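Local coordinates for protein papain-like protease (Human betacoronavirus 2c EMC/2012, PDB 4RNA) that probably cleaves the viral replicase polyprotein as a papain-like cysteine protease and, like related coronavirus enzymes, probably also removes ubiquitin-like modifiers, at residues 289-294 and 300-305; 21-24 and 30-33. All coordinates share one frame; numbering follows the deposited sequence.

In the fold
Both contacts join pieces of chain that lie close in sequence, yet they sit on opposite sides of the chain's centre, with nearest atoms about 40 Å apart. Interaction 1 is a surface contact: a beta hairpin in the large, curled mixed sheet, held by a ladder of backbone bonds and by a lysine lying over a tryptophan ring. Interaction 2, partly buried, belongs to the small N-terminal ubiquitin-like sheet, where a glutamine of a short helix reaches back to the outermost strand. Main chain pairs with main chain in the first, whereas side-chain amide pairs with main chain in the second, which adds stacked amides and a leucine pair.

Interaction 1. Residues 289-294 and 300-305; sequences GLILKF and SKTSDW
Lys293 NZ has two partners: it sits over the face of the five-membered ring of Trp305, 4.2 Å from the ring centroid in a cation-pi contact, and it donates to a water 3.0 Å away, which in turn gives a weak bond to Asp304 O. The setting is an antiparallel beta hairpin of strands 290-294 and 299-302 in the large, curled mixed sheet, in what corresponds to the palm of papain-like proteases of this family. The lysine chain leaves beside its own backbone N and bends twice, the second time at chi3 91°, which brings it onto the face of the indole. CE then lies 3.9 Å from the centroid of the six-membered ring as a CH-pi partner, while CG touches CZ3 nearer the outer rim. Ser303 separates the two strand pieces, and beyond it Trp305 extends its CG anti to the backbone N, chi1 -166°, which sets the indole face against the lysine chain. Phe268, Val270 and Gln272 of strand 267-272 also touch this side chain. Between the strands, Lys293 and Ser300 exchange two backbone bonds, the one from Lys293 N to Ser300 O being short (2.7 Å) and nearly straight at 175°. Ile291 and Thr302 form the next hydrogen-bonded pair. Their side chains share the face with Lys293, and Ile291 packs CD1 4.0 Å from Trp305 CB, crossing that side chain at about a right angle. On the other face the side chains of the non-hydrogen-bonded pair Leu292 and Lys301 lie side by side and point the same way, Leu292 CD2 touching Lys301 CG. Leu290 reaches Lys301 CB with CD1 and Ser303 CB with CD2. Within the same ladder, Lys301 CA sets its hydrogen against Ile291 O, at 3.2 Å.

Interaction 2. Residues 21-24 and 30-33; sequences VLNN and SQLG
Leu22 and Gln31 bring their CA atoms to 6.9 Å, where the end of strand 18-23 passes the C-terminal end of the short, single-turn helix 28-31. Gln31 spans this gap with its side chain, which is extended beyond CG, and its carboxamide takes both main-chain polar atoms of Asn23: OE1 accepts from Asn23 N at 2.9 Å, in the carbonyl plane and on a lone pair, and NE2 donates to Asn23 O at 2.8 Å. The second bond lies close to the amide plane of Gln31 but meets the acceptor from above its carbonyl plane, 37° out. A side-chain amide thus does here what a neighbouring strand would do for Asn23, on the outermost strand of the sheet. NE2 has a further acceptor in Asn26 O. Asn23 places its CG between its backbone N and carbonyl carbon, chi1 63°, which folds the carboxamide over that of Gln31. The two flat groups stack with planes 12° apart and dipoles reversed: OD1 lies 3.4 Å from Gln31 NE2 and ND2 3.4 Å from Gln31 OE1, at angles too poor for hydrogen bonds but probably favourable electrostatically. Asn23 OD1 instead accepts from the backbone N of Lys25 and of Asn26, the first of these closing an Asx turn that starts the loop toward the helix. Nearer the helix backbone, Leu22 CD2 lies 3.7 Å from Gln31 CB, and its CD1 approaches Leu32 CD2 at 4.4 Å. The two leucines also reach strand 5-11, at Val8 and Val10 respectively. The strand order 2-1-5-3-4 is that of the beta-grasp, consistent with the N-terminal ubiquitin-like domain of coronavirus papain-like proteases, and this contact ties its second strand to the helix that follows.

Interaction 1. Residues 289-294 and 300-305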
ATOM      1  N   GLY A 289      34.459  12.303 -10.307  1.00 45.21           N
ATOM      2  CA  GLY A 289      34.977  12.848  -9.038  1.00 42.14           C
ATOM      3  C   GLY A 289      34.092  13.847  -8.322  1.00 41.08           C
ATOM      4  O   GLY A 289      34.563  14.535  -7.406  1.00 41.50           O
ATOM      5  N   LEU A 290      32.817  13.953  -8.701  1.00 37.89           N
ATOM      6  CA  LEU A 290      31.910  14.934  -8.061  1.00 36.43           C
ATOM      7  C   LEU A 290      30.589  14.296  -7.629  1.00 39.26           C
ATOM      8  O   LEU A 290      30.267  13.204  -8.077  1.00 32.95           O
ATOM      9  CB  LEU A 290      31.595  16.097  -8.990  1.00 35.96           C
ATOM     10  CG  LEU A 290      32.726  17.088  -9.349  1.00 46.40           C
ATOM     11  CD1 LEU A 290      32.188  17.950 -10.470  1.00 43.48           C
ATOM     12  CD2 LEU A 290      33.163  17.959  -8.166  1.00 40.72           C
ATOM     13  N   ILE A 291      29.846  14.993  -6.777  1.00 37.36           N
ATOM     14  CA  ILE A 291      28.519  14.551  -6.405  1.00 39.28           C
ATOM     15  C   ILE A 291      27.580  15.348  -7.297  1.00 40.65           C
ATOM     16  O   ILE A 291      27.567  16.589  -7.225  1.00 34.95           O
ATOM     17  CB  ILE A 291      28.183  14.871  -4.925  1.00 34.60           C
ATOM     18  CG1 ILE A 291      29.108  14.132  -3.964  1.00 38.17           C
ATOM     19  CG2 ILE A 291      26.698  14.611  -4.634  1.00 37.49           C
ATOM     20  CD1 ILE A 291      29.122  14.722  -2.555  1.00 39.44           C
ATOM     21  N   LEU A 292      26.804  14.653  -8.148  1.00 35.71           N
ATOM     22  CA  LEU A 292      25.752  15.312  -8.945  1.00 39.10           C
ATOM     23  C   LEU A 292      24.423  15.211  -8.216  1.00 39.61           C
ATOM     24  O   LEU A 292      23.975  14.104  -7.913  1.00 35.37           O
ATOM     25  CB  LEU A 292      25.608  14.681 -10.335  1.00 43.78           C
ATOM     26  CG  LEU A 292      26.795  14.233 -11.199  1.00 46.76           C
ATOM     27  CD1 LEU A 292      26.342  14.105 -12.642  1.00 48.31           C
ATOM     28  CD2 LEU A 292      27.985  15.162 -11.079  1.00 43.85           C
ATOM     29  N   LYS A 293      23.823  16.353  -7.923  1.00 33.29           N
ATOM     30  CA  LYS A 293      22.593  16.439  -7.153  1.00 40.47           C
ATOM     31  C   LYS A 293      21.458  16.730  -8.117  1.00 38.81           C
ATOM     32  O   LYS A 293      21.395  17.812  -8.719  1.00 43.85           O
ATOM     33  CB  LYS A 293      22.648  17.577  -6.118  1.00 40.22           C
ATOM     34  CG  LYS A 293      23.873  17.542  -5.207  1.00 47.97           C
ATOM     35  CD  LYS A 293      24.474  18.950  -5.022  1.00 57.27           C
ATOM     36  CE  LYS A 293      23.908  19.704  -3.837  1.00 59.21           C
ATOM     37  NZ  LYS A 293      24.892  20.773  -3.442  1.00 67.19           N
ATOM     38  N   PHE A 294      20.561  15.760  -8.264  1.00 38.78           N
ATOM     39  CA  PHE A 294      19.465  15.842  -9.206  1.00 38.97           C
ATOM     40  C   PHE A 294      18.222  16.168  -8.428  1.00 39.89           C
ATOM     41  O   PHE A 294      17.561  15.290  -7.802  1.00 45.66           O
ATOM     42  CB  PHE A 294      19.316  14.523  -9.930  1.00 36.55           C
ATOM     43  CG  PHE A 294      20.417  14.235 -10.900  1.00 36.24           C
ATOM     44  CD1 PHE A 294      20.355  14.744 -12.198  1.00 36.27           C
ATOM     45  CD2 PHE A 294      21.487  13.421 -10.557  1.00 35.28           C
ATOM     46  CE1 PHE A 294      21.360  14.481 -13.113  1.00 37.79           C
ATOM     47  CE2 PHE A 294      22.490  13.143 -11.462  1.00 36.64           C
ATOM     48  CZ  PHE A 294      22.426  13.664 -12.756  1.00 40.00           C
ATOM     49  N   SER A 300      23.078  20.073  -9.742  1.00 48.73           N
ATOM     50  CA  SER A 300      24.140  20.847  -9.087  1.00 49.88           C
ATOM     51  C   SER A 300      25.249  19.879  -8.779  1.00 48.54           C
ATOM     52  O   SER A 300      25.006  18.678  -8.667  1.00 51.84           O
ATOM     53  CB  SER A 300      23.643  21.436  -7.776  1.00 49.66           C
ATOM     54  OG  SER A 300      22.707  22.434  -8.080  1.00 63.84           O
ATOM     55  N   LYS A 301      26.471  20.392  -8.657  1.00 46.80           N
ATOM     56  CA  LYS A 301      27.644  19.542  -8.425  1.00 47.41           C
ATOM     57  C   LYS A 301      28.487  20.109  -7.269  1.00 50.83           C
ATOM     58  O   LYS A 301      28.499  21.318  -7.021  1.00 48.25           O
ATOM     59  CB  LYS A 301      28.528  19.388  -9.684  1.00 45.69           C
ATOM     60  CG  LYS A 301      27.792  19.077 -10.958  1.00 49.57           C
ATOM     61  CD  LYS A 301      28.628  19.338 -12.213  1.00 52.65           C
ATOM     62  CE  LYS A 301      27.671  19.316 -13.407  1.00 59.33           C
ATOM     63  NZ  LYS A 301      28.331  18.963 -14.690  1.00 65.88           N
ATOM     64  N   THR A 302      29.162  19.220  -6.546  1.00 42.66           N
ATOM     65  CA  THR A 302      30.013  19.621  -5.449  1.00 47.63           C
ATOM     66  C   THR A 302      30.877  18.422  -5.141  1.00 44.48           C
ATOM     67  O   THR A 302      30.499  17.320  -5.506  1.00 40.49           O
ATOM     68  CB  THR A 302      29.205  20.019  -4.197  1.00 50.05           C
ATOM     69  OG1 THR A 302      30.122  20.463  -3.189  1.00 51.83           O
ATOM     70  CG2 THR A 302      28.397  18.816  -3.664  1.00 50.33           C
ATOM     71  N   SER A 303      32.038  18.623  -4.506  1.00 40.21           N
ATOM     72  CA  SER A 303      32.852  17.463  -4.022  1.00 41.24           C
ATOM     73  C   SER A 303      32.569  17.084  -2.550  1.00 35.27           C
ATOM     74  O   SER A 303      32.930  15.981  -2.116  1.00 38.90           O
ATOM     75  CB  SER A 303      34.324  17.728  -4.217  1.00 45.15           C
ATOM     76  OG  SER A 303      34.620  18.943  -3.540  1.00 52.07           O
ATOM     77  N   ASP A 304      31.897  17.974  -1.814  1.00 36.16           N
ATOM     78  CA  ASP A 304      31.576  17.782  -0.378  1.00 38.19           C
ATOM     79  C   ASP A 304      30.212  18.315  -0.087  1.00 41.27           C
ATOM     80  O   ASP A 304      29.868  19.454  -0.471  1.00 41.81           O
ATOM     81  CB  ASP A 304      32.579  18.514   0.544  1.00 40.52           C
ATOM     82  CG  ASP A 304      34.011  18.042   0.322  1.00 42.31           C
ATOM     83  OD1 ASP A 304      34.664  18.585  -0.585  1.00 48.33           O
ATOM     84  OD2 ASP A 304      34.465  17.066   0.967  1.00 50.25           O
ATOM     85  N   TRP A 305      29.456  17.523   0.677  1.00 40.59           N
ATOM     86  CA  TRP A 305      28.071  17.821   0.963  1.00 39.04           C
ATOM     87  C   TRP A 305      27.647  17.290   2.289  1.00 41.94           C
ATOM     88  O   TRP A 305      27.702  16.066   2.540  1.00 37.59           O
ATOM     89  CB  TRP A 305      27.171  17.250  -0.126  1.00 37.55           C
ATOM     90  CG  TRP A 305      25.755  17.765  -0.109  1.00 39.37           C
ATOM     91  CD1 TRP A 305      25.267  18.936   0.454  1.00 37.84           C
ATOM     92  CD2 TRP A 305      24.600  17.155  -0.783  1.00 39.67           C
ATOM     93  NE1 TRP A 305      23.914  19.060   0.214  1.00 38.98           N
ATOM     94  CE2 TRP A 305      23.465  18.033  -0.541  1.00 42.66           C
ATOM     95  CE3 TRP A 305      24.413  16.000  -1.570  1.00 45.82           C
ATOM     96  CZ2 TRP A 305      22.177  17.744  -1.048  1.00 40.60           C
ATOM     97  CZ3 TRP A 305      23.117  15.726  -2.082  1.00 42.22           C
ATOM     98  CH2 TRP A 305      22.037  16.571  -1.823  1.00 46.10           C
TER
HETATM   99  O   HOH W   1      27.174  21.233  -1.538  1.00 64.59           O

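Interaction 2. Residues 21-24 and 30-33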
ATOM      1  N   VAL A  21     -22.606  -6.065 -26.592  1.00 32.36           N
ATOM      2  CA  VAL A  21     -23.586  -5.233 -27.307  1.00 35.27           C
ATOM      3  C   VAL A  21     -24.309  -4.300 -26.305  1.00 33.17           C
ATOM      4  O   VAL A  21     -24.840  -4.778 -25.292  1.00 33.55           O
ATOM      5  CB  VAL A  21     -24.619  -6.149 -28.023  1.00 39.43           C
ATOM      6  CG1 VAL A  21     -25.736  -5.316 -28.642  1.00 37.69           C
ATOM      7  CG2 VAL A  21     -23.920  -7.006 -29.074  1.00 38.53           C
ATOM      8  N   LEU A  22     -24.291  -3.003 -26.577  1.00 31.90           N
ATOM      9  CA  LEU A  22     -24.894  -2.027 -25.693  1.00 33.83           C
ATOM     10  C   LEU A  22     -26.033  -1.246 -26.418  1.00 43.00           C
ATOM     11  O   LEU A  22     -26.032  -1.159 -27.654  1.00 40.87           O
ATOM     12  CB  LEU A  22     -23.808  -1.009 -25.319  1.00 33.22           C
ATOM     13  CG  LEU A  22     -22.605  -1.670 -24.573  1.00 30.48           C
ATOM     14  CD1 LEU A  22     -21.475  -0.657 -24.455  1.00 33.95           C
ATOM     15  CD2 LEU A  22     -23.036  -2.047 -23.171  1.00 29.65           C
ATOM     16  N   ASN A  23     -26.956  -0.649 -25.658  1.00 40.04           N
ATOM     17  CA  ASN A  23     -27.998   0.255 -26.248  1.00 38.41           C
ATOM     18  C   ASN A  23     -27.603   1.649 -25.954  1.00 41.36           C
ATOM     19  O   ASN A  23     -26.670   1.860 -25.171  1.00 37.33           O
ATOM     20  CB  ASN A  23     -29.398   0.029 -25.671  1.00 36.02           C
ATOM     21  CG  ASN A  23     -29.501   0.314 -24.172  1.00 35.53           C
ATOM     22  OD1 ASN A  23     -29.287   1.436 -23.694  1.00 46.14           O
ATOM     23  ND2 ASN A  23     -29.841  -0.672 -23.444  1.00 45.16           N
ATOM     24  N   ASN A  24     -28.335   2.590 -26.535  1.00 38.88           N
ATOM     25  CA  ASN A  24     -28.094   3.995 -26.250  1.00 46.76           C
ATOM     26  C   ASN A  24     -29.137   4.570 -25.295  1.00 48.28           C
ATOM     27  O   ASN A  24     -29.359   5.769 -25.290  1.00 54.87           O
ATOM     28  CB  ASN A  24     -27.922   4.834 -27.533  1.00 49.19           C
ATOM     29  CG  ASN A  24     -29.227   5.047 -28.302  1.00 55.43           C
ATOM     30  OD1 ASN A  24     -30.225   4.361 -28.069  1.00 50.27           O
ATOM     31  ND2 ASN A  24     -29.213   6.000 -29.248  1.00 55.95           N
ATOM     32  N   SER A  30     -24.572   1.433 -15.934  1.00 31.32           N
ATOM     33  CA  SER A  30     -25.739   0.544 -15.775  1.00 35.29           C
ATOM     34  C   SER A  30     -25.653  -0.692 -16.639  1.00 34.55           C
ATOM     35  O   SER A  30     -26.089  -1.772 -16.224  1.00 37.83           O
ATOM     36  CB  SER A  30     -27.052   1.244 -16.121  1.00 41.85           C
ATOM     37  OG  SER A  30     -27.001   2.569 -15.642  1.00 55.91           O
ATOM     38  N   GLN A  31     -25.079  -0.550 -17.835  1.00 35.27           N
ATOM     39  CA  GLN A  31     -25.017  -1.705 -18.755  1.00 37.40           C
ATOM     40  C   GLN A  31     -23.861  -2.650 -18.506  1.00 38.46           C
ATOM     41  O   GLN A  31     -23.949  -3.906 -18.772  1.00 33.77           O
ATOM     42  CB  GLN A  31     -24.956  -1.150 -20.190  1.00 37.71           C
ATOM     43  CG  GLN A  31     -26.253  -0.389 -20.569  1.00 39.32           C
ATOM     44  CD  GLN A  31     -26.368  -0.198 -22.066  1.00 37.39           C
ATOM     45  OE1 GLN A  31     -26.550  -1.184 -22.826  1.00 36.54           O
ATOM     46  NE2 GLN A  31     -26.169   1.011 -22.507  1.00 35.12           N
ATOM     47  N   LEU A  32     -22.762  -2.072 -18.027  1.00 32.57           N
ATOM     48  CA  LEU A  32     -21.457  -2.803 -18.075  1.00 36.40           C
ATOM     49  C   LEU A  32     -20.629  -2.596 -16.803  1.00 32.66           C
ATOM     50  O   LEU A  32     -20.283  -3.528 -16.110  1.00 33.77           O
ATOM     51  CB  LEU A  32     -20.711  -2.327 -19.318  1.00 37.83           C
ATOM     52  CG  LEU A  32     -19.408  -2.891 -19.812  1.00 37.47           C
ATOM     53  CD1 LEU A  32     -19.533  -4.421 -20.006  1.00 34.73           C
ATOM     54  CD2 LEU A  32     -19.003  -2.106 -21.105  1.00 31.78           C
ATOM     55  N   GLY A  33     -20.311  -1.358 -16.468  1.00 27.77           N
ATOM     56  CA  GLY A  33     -19.528  -1.138 -15.242  1.00 28.35           C
ATOM     57  C   GLY A  33     -18.725   0.117 -15.453  1.00 32.72           C
ATOM     58  O   GLY A  33     -19.073   0.881 -16.372  1.00 31.55           O
TER